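PDB 2DWC: 433aa long hypothetical phosphoribosylglycinamide formyl transferase from Pyrococcus horikoshii, which is a PurT-like member of the ATP-grasp superfamily, modelled here as a dimer with adenosine-5'-diphosphate bound. Local coordinates for residues V233-I238 and H297-V302; G240-S245 and G384-I389; E412-T415 and D419-D422. All blocks are in the same frame, centred on the assembly; numbering follows the deposited sequence.

How the contacts relate
Contacts 1 and 2 are neighbours, with centres 9 Å apart; their segments alternate along the chain, and strands 225-238 and 241-247 lie side by side in one mixed sheet. Thr299 O of contact 1 lies 2.8 Å from Ser245 OG of contact 2, a probable hydrogen bond, and Arg386 of contact 2 forms a salt bridge with Asp298 of contact 1. Contact 1 is nearest the nucleotide: Gln237 belongs to the ADP pocket and the His235 side chain is about 5 Å from the ligand, against about 8 Å for that of Asp241. Contact 3 is a peripheral hairpin, its centre 16 Å from that of contact 2, reached through Leu387 CD1 and Leu413 CD1 at 4.0 Å.

Contact 1: residues V233-I238 and H297-V302; sequences VGHYQI and HDTGMV
Val233 meets Thr299 and Val302 with its two methyls. CG2 reaches tip to tip toward Val302 CG1 at 3.8 Å, while CG1, anti to the backbone N (chi1 163°), comes within 3.6 Å of Thr299 O, the carbonyl that also bonds Ser245 OG of strand 241-247. Two residues further on, the His235 ring presents a face to Thr299. Methyl CG2 of Thr299 stands 3.8 Å from the ring centroid and 17° off the normal, a CH-pi contact displaced toward the rim on the CG side. The chi1 of 61° in Thr299 sends its OG1 away from this face, to a hydrogen bond with Thr212. His235 NE2 is bonded to Glu279, which should restrict rotation of the ring. At Gln237 the link becomes water-mediated: the water donates to Gln237 OE1 at 2.6 Å and is hydrogen-bonded to His297 NE2 at 2.8 Å. Gln237 is poorly ordered, so this bridge is less secure than the buried packing before it. The 3-10 turn is itself held by Gly300 N to His297 O, 2.9 Å, and by Met301 N to Asp298 O. The whole is a strand of the ATP-grasp domain packed against the loop leading into helix 303-306, beside the ADP pocket to which Gln237 belongs.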
loop_
_atom_site.group_PDB
_atom_site.type_symbol
_atom_site.label_atom_id
_atom_site.label_comp_id
_atom_site.label_asym_id
_atom_site.label_seq_id
_atom_site.Cartn_x
_atom_site.Cartn_y
_atom_site.Cartn_z
ATOM N N VAL B 233 20.376 -4.740 1.379
ATOM C CA VAL B 233 19.948 -3.887 0.279
ATOM C C VAL B 233 21.165 -3.200 -0.303
ATOM O O VAL B 233 21.862 -2.475 0.401
ATOM C CB VAL B 233 18.915 -2.799 0.795
ATOM C CG1 VAL B 233 18.760 -1.646 -0.205
ATOM C CG2 VAL B 233 17.581 -3.480 1.046
ATOM N N GLY B 234 21.450 -3.428 -1.585
ATOM C CA GLY B 234 22.569 -2.712 -2.150
ATOM C C GLY B 234 22.177 -1.305 -2.621
ATOM O O GLY B 234 20.992 -1.057 -2.904
ATOM N N HIS B 235 23.132 -0.376 -2.700
ATOM C CA HIS B 235 22.807 0.963 -3.206
ATOM C C HIS B 235 24.039 1.756 -3.593
ATOM O O HIS B 235 25.155 1.358 -3.294
ATOM C CB HIS B 235 22.020 1.777 -2.158
ATOM C CG HIS B 235 22.745 1.965 -0.858
ATOM N ND1 HIS B 235 23.538 3.063 -0.600
ATOM C CD2 HIS B 235 22.766 1.212 0.272
ATOM C CE1 HIS B 235 24.010 2.983 0.633
ATOM N NE2 HIS B 235 23.558 1.870 1.186
ATOM N N TYR B 236 23.841 2.882 -4.266
ATOM C CA TYR B 236 24.992 3.699 -4.605
ATOM C C TYR B 236 24.718 5.172 -4.285
ATOM O O TYR B 236 23.730 5.761 -4.757
ATOM C CB TYR B 236 25.413 3.445 -6.063
ATOM C CG TYR B 236 24.548 4.052 -7.127
ATOM C CD1 TYR B 236 24.667 5.410 -7.459
ATOM C CD2 TYR B 236 23.625 3.279 -7.820
ATOM C CE1 TYR B 236 23.883 5.986 -8.463
ATOM C CE2 TYR B 236 22.831 3.842 -8.825
ATOM C CZ TYR B 236 22.964 5.199 -9.143
ATOM O OH TYR B 236 22.178 5.767 -10.132
ATOM N N GLN B 237 25.589 5.731 -3.436
ATOM C CA GLN B 237 25.511 7.113 -2.954
ATOM C C GLN B 237 26.240 8.124 -3.829
ATOM O O GLN B 237 27.472 8.133 -3.885
ATOM C CB GLN B 237 26.086 7.203 -1.534
ATOM C CG GLN B 237 25.184 6.654 -0.442
ATOM C CD GLN B 237 24.177 7.675 0.073
ATOM O OE1 GLN B 237 23.018 7.342 0.335
ATOM N NE2 GLN B 237 24.622 8.917 0.239
ATOM N N ILE B 238 25.473 8.982 -4.495
ATOM C CA ILE B 238 26.042 10.015 -5.353
ATOM C C ILE B 238 25.911 11.389 -4.694
ATOM O O ILE B 238 24.825 11.978 -4.659
ATOM C CB ILE B 238 25.353 10.040 -6.745
ATOM C CG1 ILE B 238 25.752 11.313 -7.498
ATOM C CG2 ILE B 238 23.832 9.940 -6.593
ATOM C CD1 ILE B 238 27.242 11.438 -7.754
ATOM N N HIS B 297 14.999 3.885 6.266
ATOM C CA HIS B 297 15.965 4.638 5.502
ATOM C C HIS B 297 15.533 4.656 4.028
ATOM O O HIS B 297 14.911 3.687 3.549
ATOM C CB HIS B 297 17.317 3.912 5.644
ATOM C CG HIS B 297 18.481 4.686 5.125
ATOM N ND1 HIS B 297 18.858 5.903 5.655
ATOM C CD2 HIS B 297 19.372 4.407 4.143
ATOM C CE1 HIS B 297 19.931 6.342 5.019
ATOM N NE2 HIS B 297 20.262 5.455 4.097
ATOM N N ASP B 298 15.904 5.704 3.298
ATOM C CA ASP B 298 15.469 5.770 1.918
ATOM C C ASP B 298 15.823 4.596 1.010
ATOM O O ASP B 298 15.001 4.193 0.193
ATOM C CB ASP B 298 15.879 7.118 1.276
ATOM C CG ASP B 298 17.358 7.445 1.434
ATOM O OD1 ASP B 298 17.712 8.630 1.206
ATOM O OD2 ASP B 298 18.167 6.547 1.764
ATOM N N THR B 299 16.998 4.000 1.193
ATOM C CA THR B 299 17.403 2.880 0.333
ATOM C C THR B 299 16.437 1.724 0.511
ATOM O O THR B 299 16.232 0.929 -0.410
ATOM C CB THR B 299 18.821 2.421 0.690
ATOM O OG1 THR B 299 18.836 1.980 2.051
ATOM C CG2 THR B 299 19.817 3.613 0.506
ATOM N N GLY B 300 15.820 1.674 1.686
ATOM C CA GLY B 300 14.853 0.631 1.998
ATOM C C GLY B 300 13.534 0.747 1.258
ATOM O O GLY B 300 12.701 -0.133 1.393
ATOM N N MET B 301 13.329 1.806 0.470
ATOM C CA MET B 301 12.070 1.893 -0.287
ATOM C C MET B 301 11.942 0.732 -1.253
ATOM O O MET B 301 10.854 0.390 -1.662
ATOM C CB MET B 301 11.927 3.240 -1.023
ATOM C CG MET B 301 11.435 4.364 -0.067
ATOM S SD MET B 301 11.078 5.891 -1.001
ATOM C CE MET B 301 12.696 6.642 -1.110
ATOM N N VAL B 302 13.057 0.102 -1.608
ATOM C CA VAL B 302 12.942 -1.078 -2.486
ATOM C C VAL B 302 12.004 -2.150 -1.886
ATOM O O VAL B 302 11.315 -2.880 -2.623
ATOM C CB VAL B 302 14.336 -1.679 -2.757
ATOM C CG1 VAL B 302 14.974 -2.201 -1.471
ATOM C CG2 VAL B 302 14.195 -2.831 -3.790
HETATM O O HOH W 1 22.460 5.704 2.334
#

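Contact 2: residues G240-S245 and G384-I389; sequences GDYHAS and GRRLGI. With SO4 (sulfate ion), chain F.
Asp241 and Arg386 form a salt bridge in which a single guanidinium nitrogen serves both carboxylate oxygens. Arg386 NH2 lies 3.0 Å from Asp241 OD2 and donates a hydrogen bond to OD1 at 3.1 Å, with an N-H...O angle of 159°. OD1 is close to the guanidinium plane, yet the donor approaches from above the carboxylate plane, and the two groups are turned well out of each other's plane. Tyr242 supplies the second first-shell contact. Its CE2 sits over the centre of one guanidinium face, 3.6 Å from Arg386 CZ, while the ring plane stands 68° from that of the guanidinium, so the two do not stack flat. Arg386 reaches this place because its chain, extended through CG and CD, bends at chi3. Further along, Tyr242 OH touches Ile389 CG2 and is hydrogen-bonded to Thr345.

In the next shell, a water donates to Asp241 OD2 at 2.6 Å and to Gly384 O at 2.7 Å, joining the two segments a second time; Asp241 is poorly ordered. The second terminal nitrogen, Arg386 NH1, pairs with Asp298 OD1. Arg385 grips a sulfate, probably from the crystallisation liquor, through NE and NH2, with Lys378 and Tyr382 also bound to it. Strands 241-245 and 386-389 run nearly parallel at 10°, their axes 10.2 Å apart, because strand 343-349 lies between them and pairs antiparallel with both.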
loop_
_atom_site.group_PDB
_atom_site.type_symbol
_atom_site.label_atom_id
_atom_site.label_comp_id
_atom_site.label_asym_id
_atom_site.label_seq_id
_atom_site.Cartn_x
_atom_site.Cartn_y
_atom_site.Cartn_z
ATOM N N GLY B 240 26.213 12.390 -1.390
ATOM C CA GLY B 240 25.352 12.378 -0.224
ATOM C C GLY B 240 23.904 11.968 -0.421
ATOM O O GLY B 240 23.165 11.867 0.559
ATOM N N ASP B 241 23.479 11.737 -1.660
ATOM C CA ASP B 241 22.098 11.330 -1.897
ATOM C C ASP B 241 22.028 9.997 -2.644
ATOM O O ASP B 241 22.731 9.768 -3.648
ATOM C CB ASP B 241 21.337 12.422 -2.662
ATOM C CG ASP B 241 19.829 12.136 -2.764
ATOM O OD1 ASP B 241 19.421 11.294 -3.609
ATOM O OD2 ASP B 241 19.051 12.757 -1.991
ATOM N N TYR B 242 21.201 9.091 -2.136
ATOM C CA TYR B 242 21.091 7.805 -2.790
ATOM C C TYR B 242 20.331 8.061 -4.096
ATOM O O TYR B 242 19.517 8.996 -4.215
ATOM C CB TYR B 242 20.426 6.771 -1.849
ATOM C CG TYR B 242 19.045 6.310 -2.254
ATOM C CD1 TYR B 242 18.863 5.183 -3.067
ATOM C CD2 TYR B 242 17.923 7.028 -1.859
ATOM C CE1 TYR B 242 17.587 4.794 -3.468
ATOM C CE2 TYR B 242 16.655 6.653 -2.268
ATOM C CZ TYR B 242 16.492 5.536 -3.070
ATOM O OH TYR B 242 15.238 5.188 -3.493
ATOM N N HIS B 243 20.665 7.267 -5.096
ATOM C CA HIS B 243 20.084 7.416 -6.415
ATOM C C HIS B 243 19.318 6.159 -6.795
ATOM O O HIS B 243 18.321 6.235 -7.499
ATOM C CB HIS B 243 21.210 7.659 -7.442
ATOM C CG HIS B 243 20.900 8.748 -8.426
ATOM N ND1 HIS B 243 20.989 8.572 -9.793
ATOM C CD2 HIS B 243 20.444 10.013 -8.239
ATOM C CE1 HIS B 243 20.596 9.677 -10.406
ATOM N NE2 HIS B 243 20.261 10.567 -9.485
ATOM N N ALA B 244 19.810 5.003 -6.353
ATOM C CA ALA B 244 19.184 3.713 -6.677
ATOM C C ALA B 244 19.491 2.706 -5.579
ATOM O O ALA B 244 20.542 2.814 -4.945
ATOM C CB ALA B 244 19.745 3.165 -8.021
ATOM N N SER B 245 18.596 1.748 -5.349
ATOM C CA SER B 245 18.840 0.693 -4.359
ATOM C C SER B 245 18.204 -0.574 -4.873
ATOM O O SER B 245 17.370 -0.542 -5.800
ATOM C CB SER B 245 18.255 1.049 -2.982
ATOM O OG SER B 245 16.835 1.180 -3.094
ATOM N N GLY B 384 17.256 19.328 -6.680
ATOM C CA GLY B 384 17.756 18.206 -5.916
ATOM C C GLY B 384 16.696 17.544 -5.037
ATOM O O GLY B 384 16.968 16.517 -4.435
ATOM N N ARG B 385 15.497 18.114 -4.933
ATOM C CA ARG B 385 14.488 17.480 -4.060
ATOM C C ARG B 385 13.981 16.167 -4.669
ATOM O O ARG B 385 13.695 16.111 -5.852
ATOM C CB ARG B 385 13.287 18.417 -3.839
ATOM C CG ARG B 385 12.334 17.970 -2.699
ATOM C CD ARG B 385 11.184 18.957 -2.437
ATOM N NE ARG B 385 10.896 18.894 -0.993
ATOM C CZ ARG B 385 10.016 19.659 -0.361
ATOM N NH1 ARG B 385 9.307 20.563 -1.035
ATOM N NH2 ARG B 385 9.866 19.534 0.956
ATOM N N ARG B 386 13.854 15.115 -3.859
ATOM C CA ARG B 386 13.342 13.856 -4.387
ATOM C C ARG B 386 11.818 13.973 -4.413
ATOM O O ARG B 386 11.193 14.164 -3.355
ATOM C CB ARG B 386 13.703 12.712 -3.456
ATOM C CG ARG B 386 13.498 11.374 -4.087
ATOM C CD ARG B 386 13.960 10.303 -3.087
ATOM N NE ARG B 386 15.405 10.391 -2.875
ATOM C CZ ARG B 386 16.010 10.191 -1.705
ATOM N NH1 ARG B 386 15.303 9.895 -0.623
ATOM N NH2 ARG B 386 17.333 10.277 -1.622
ATOM N N LEU B 387 11.237 13.843 -5.601
ATOM C CA LEU B 387 9.783 13.965 -5.775
ATOM C C LEU B 387 9.075 12.637 -5.946
ATOM O O LEU B 387 7.827 12.572 -5.861
ATOM C CB LEU B 387 9.478 14.869 -6.981
ATOM C CG LEU B 387 10.001 16.296 -6.803
ATOM C CD1 LEU B 387 9.453 17.165 -7.977
ATOM C CD2 LEU B 387 9.539 16.857 -5.428
ATOM N N GLY B 388 9.835 11.562 -6.190
ATOM C CA GLY B 388 9.176 10.265 -6.336
ATOM C C GLY B 388 10.196 9.179 -6.580
ATOM O O GLY B 388 11.401 9.437 -6.468
ATOM N N ILE B 389 9.732 7.970 -6.878
ATOM C CA ILE B 389 10.659 6.879 -7.205
ATOM C C ILE B 389 10.043 5.967 -8.252
ATOM O O ILE B 389 8.822 5.839 -8.339
ATOM C CB ILE B 389 10.986 5.909 -6.011
ATOM C CG1 ILE B 389 9.675 5.460 -5.320
ATOM C CG2 ILE B 389 12.008 6.533 -5.081
ATOM C CD1 ILE B 389 9.866 4.210 -4.470
HETATM S S SO4 F . 12.593 17.244 1.813
HETATM O O1 SO4 F . 13.633 18.236 1.385
HETATM O O2 SO4 F . 13.263 16.161 2.607
HETATM O O3 SO4 F . 11.563 17.939 2.654
HETATM O O4 SO4 F . 11.935 16.669 0.594
HETATM O O HOH W 2 17.347 14.036 -3.481
#

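Contact 3: residues E412-T415 and D419-D422; sequences ELRT and DWHD. With SO4 (sulfate ion), chain G.
Arg414 turns CG between its backbone N and carbonyl carbon (chi1 77°) and then runs extended to NE, which lays its aliphatic part across the indole of Trp420. The indole is brought beneath it by Trp420 CG lying anti to the carbonyl carbon. Arg414 CG stands over the centre of the six-membered ring, 3.5 Å from the centroid and only 5° off the normal, a CH-pi contact. The guanidinium itself is steeply inclined to the indole (79° between planes), so it is the methylene chain that stacks. Both polar ends converge on one sulfate, probably from the crystallisation liquor: Arg414 NE and NH2 donate to its O3 at 3.0 and 2.9 Å, while Trp420 NE1 donates to O2 at 2.8 Å. The third guanidinium nitrogen, NH1, donates to Thr415 O from above that carbonyl's plane, which further fixes the rotation of the group.

Behind these side chains the backbones form an antiparallel hydrogen-bonded pair, with Leu413 N bonded to His421 O at 3.0 Å and His421 N to Leu413 O at 2.9 Å. His421 ND1 also bonds to Asp419 O, in the ring plane of the histidine but from above the carbonyl plane. On the same face of the hairpin as Arg414, Glu412 OE1 lies 4.1 Å from Trp420 CB, its charge paired with Arg360, which also makes a cation-pi contact with Trp420. Together the two segments form a beta hairpin at the surface; strand 412-414 is the middle one of a small antiparallel sheet, flanked by 358-360 and by the short, weakly bonded strand 421-422, and Trp420 packs on Glu10 of the second subunit.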
loop_
_atom_site.group_PDB
_atom_site.type_symbol
_atom_site.label_atom_id
_atom_site.label_comp_id
_atom_site.label_asym_id
_atom_site.label_seq_id
_atom_site.Cartn_x
_atom_site.Cartn_y
_atom_site.Cartn_z
ATOM N N GLU B 412 9.767 13.358 -17.120
ATOM C CA GLU B 412 10.260 14.744 -17.119
ATOM C C GLU B 412 9.386 15.509 -16.143
ATOM O O GLU B 412 8.203 15.172 -15.963
ATOM C CB GLU B 412 10.113 15.390 -18.509
ATOM C CG GLU B 412 11.007 14.705 -19.544
ATOM C CD GLU B 412 11.102 15.503 -20.810
ATOM O OE1 GLU B 412 10.152 16.254 -21.098
ATOM O OE2 GLU B 412 12.124 15.369 -21.519
ATOM N N LEU B 413 9.957 16.535 -15.536
ATOM C CA LEU B 413 9.217 17.325 -14.543
ATOM C C LEU B 413 9.288 18.815 -14.772
ATOM O O LEU B 413 10.262 19.327 -15.351
ATOM C CB LEU B 413 9.785 17.077 -13.124
ATOM C CG LEU B 413 10.635 15.847 -12.821
ATOM C CD1 LEU B 413 11.161 15.904 -11.391
ATOM C CD2 LEU B 413 9.796 14.602 -13.012
ATOM N N ARG B 414 8.257 19.529 -14.325
ATOM C CA ARG B 414 8.320 20.980 -14.386
ATOM C C ARG B 414 7.513 21.502 -13.220
ATOM O O ARG B 414 6.853 20.724 -12.523
ATOM C CB ARG B 414 7.765 21.549 -15.692
ATOM C CG ARG B 414 6.222 21.595 -15.835
ATOM C CD ARG B 414 5.913 22.619 -16.965
ATOM N NE ARG B 414 4.500 22.714 -17.362
ATOM C CZ ARG B 414 3.579 23.439 -16.734
ATOM N NH1 ARG B 414 3.900 24.138 -15.647
ATOM N NH2 ARG B 414 2.339 23.505 -17.222
ATOM N N THR B 415 7.601 22.803 -12.967
ATOM C CA THR B 415 6.792 23.382 -11.892
ATOM C C THR B 415 5.965 24.477 -12.526
ATOM O O THR B 415 6.025 24.699 -13.734
ATOM C CB THR B 415 7.649 23.932 -10.760
ATOM O OG1 THR B 415 8.508 24.953 -11.273
ATOM C CG2 THR B 415 8.525 22.815 -10.178
ATOM N N ASP B 419 10.311 25.304 -16.948
ATOM C CA ASP B 419 10.053 24.563 -18.170
ATOM C C ASP B 419 10.298 23.117 -17.806
ATOM O O ASP B 419 10.737 22.821 -16.698
ATOM C CB ASP B 419 11.021 24.969 -19.291
ATOM C CG ASP B 419 10.803 26.399 -19.772
ATOM O OD1 ASP B 419 9.625 26.819 -19.916
ATOM O OD2 ASP B 419 11.814 27.091 -20.019
ATOM N N TRP B 420 10.017 22.224 -18.748
ATOM C CA TRP B 420 10.214 20.798 -18.542
ATOM C C TRP B 420 11.704 20.403 -18.542
ATOM O O TRP B 420 12.492 20.915 -19.333
ATOM C CB TRP B 420 9.464 20.044 -19.634
ATOM C CG TRP B 420 7.968 20.203 -19.552
ATOM C CD1 TRP B 420 7.164 21.002 -20.321
ATOM C CD2 TRP B 420 7.092 19.458 -18.695
ATOM N NE1 TRP B 420 5.829 20.780 -20.008
ATOM C CE2 TRP B 420 5.762 19.837 -19.010
ATOM C CE3 TRP B 420 7.306 18.499 -17.694
ATOM C CZ2 TRP B 420 4.645 19.276 -18.350
ATOM C CZ3 TRP B 420 6.199 17.949 -17.048
ATOM C CH2 TRP B 420 4.898 18.336 -17.376
ATOM N N HIS B 421 12.079 19.488 -17.651
ATOM C CA HIS B 421 13.468 19.027 -17.530
ATOM C C HIS B 421 13.502 17.512 -17.333
ATOM O O HIS B 421 12.681 16.963 -16.590
ATOM C CB HIS B 421 14.169 19.698 -16.331
ATOM C CG HIS B 421 14.594 21.114 -16.582
ATOM N ND1 HIS B 421 13.708 22.170 -16.605
ATOM C CD2 HIS B 421 15.817 21.647 -16.818
ATOM C CE1 HIS B 421 14.365 23.293 -16.843
ATOM N NE2 HIS B 421 15.647 23.003 -16.975
ATOM N N ASP B 422 14.460 16.848 -17.981
ATOM C CA ASP B 422 14.607 15.399 -17.894
ATOM C C ASP B 422 15.146 14.926 -16.546
ATOM O O ASP B 422 15.746 15.710 -15.796
ATOM C CB ASP B 422 15.521 14.903 -19.012
ATOM C CG ASP B 422 16.834 15.666 -19.064
ATOM O OD1 ASP B 422 17.470 15.834 -17.993
ATOM O OD2 ASP B 422 17.226 16.094 -20.172
HETATM S S SO4 G . 2.493 22.054 -20.813
HETATM O O1 SO4 G . 2.614 23.548 -20.858
HETATM O O2 SO4 G . 3.618 21.432 -21.587
HETATM O O3 SO4 G . 2.544 21.590 -19.386
HETATM O O4 SO4 G . 1.181 21.638 -21.410
#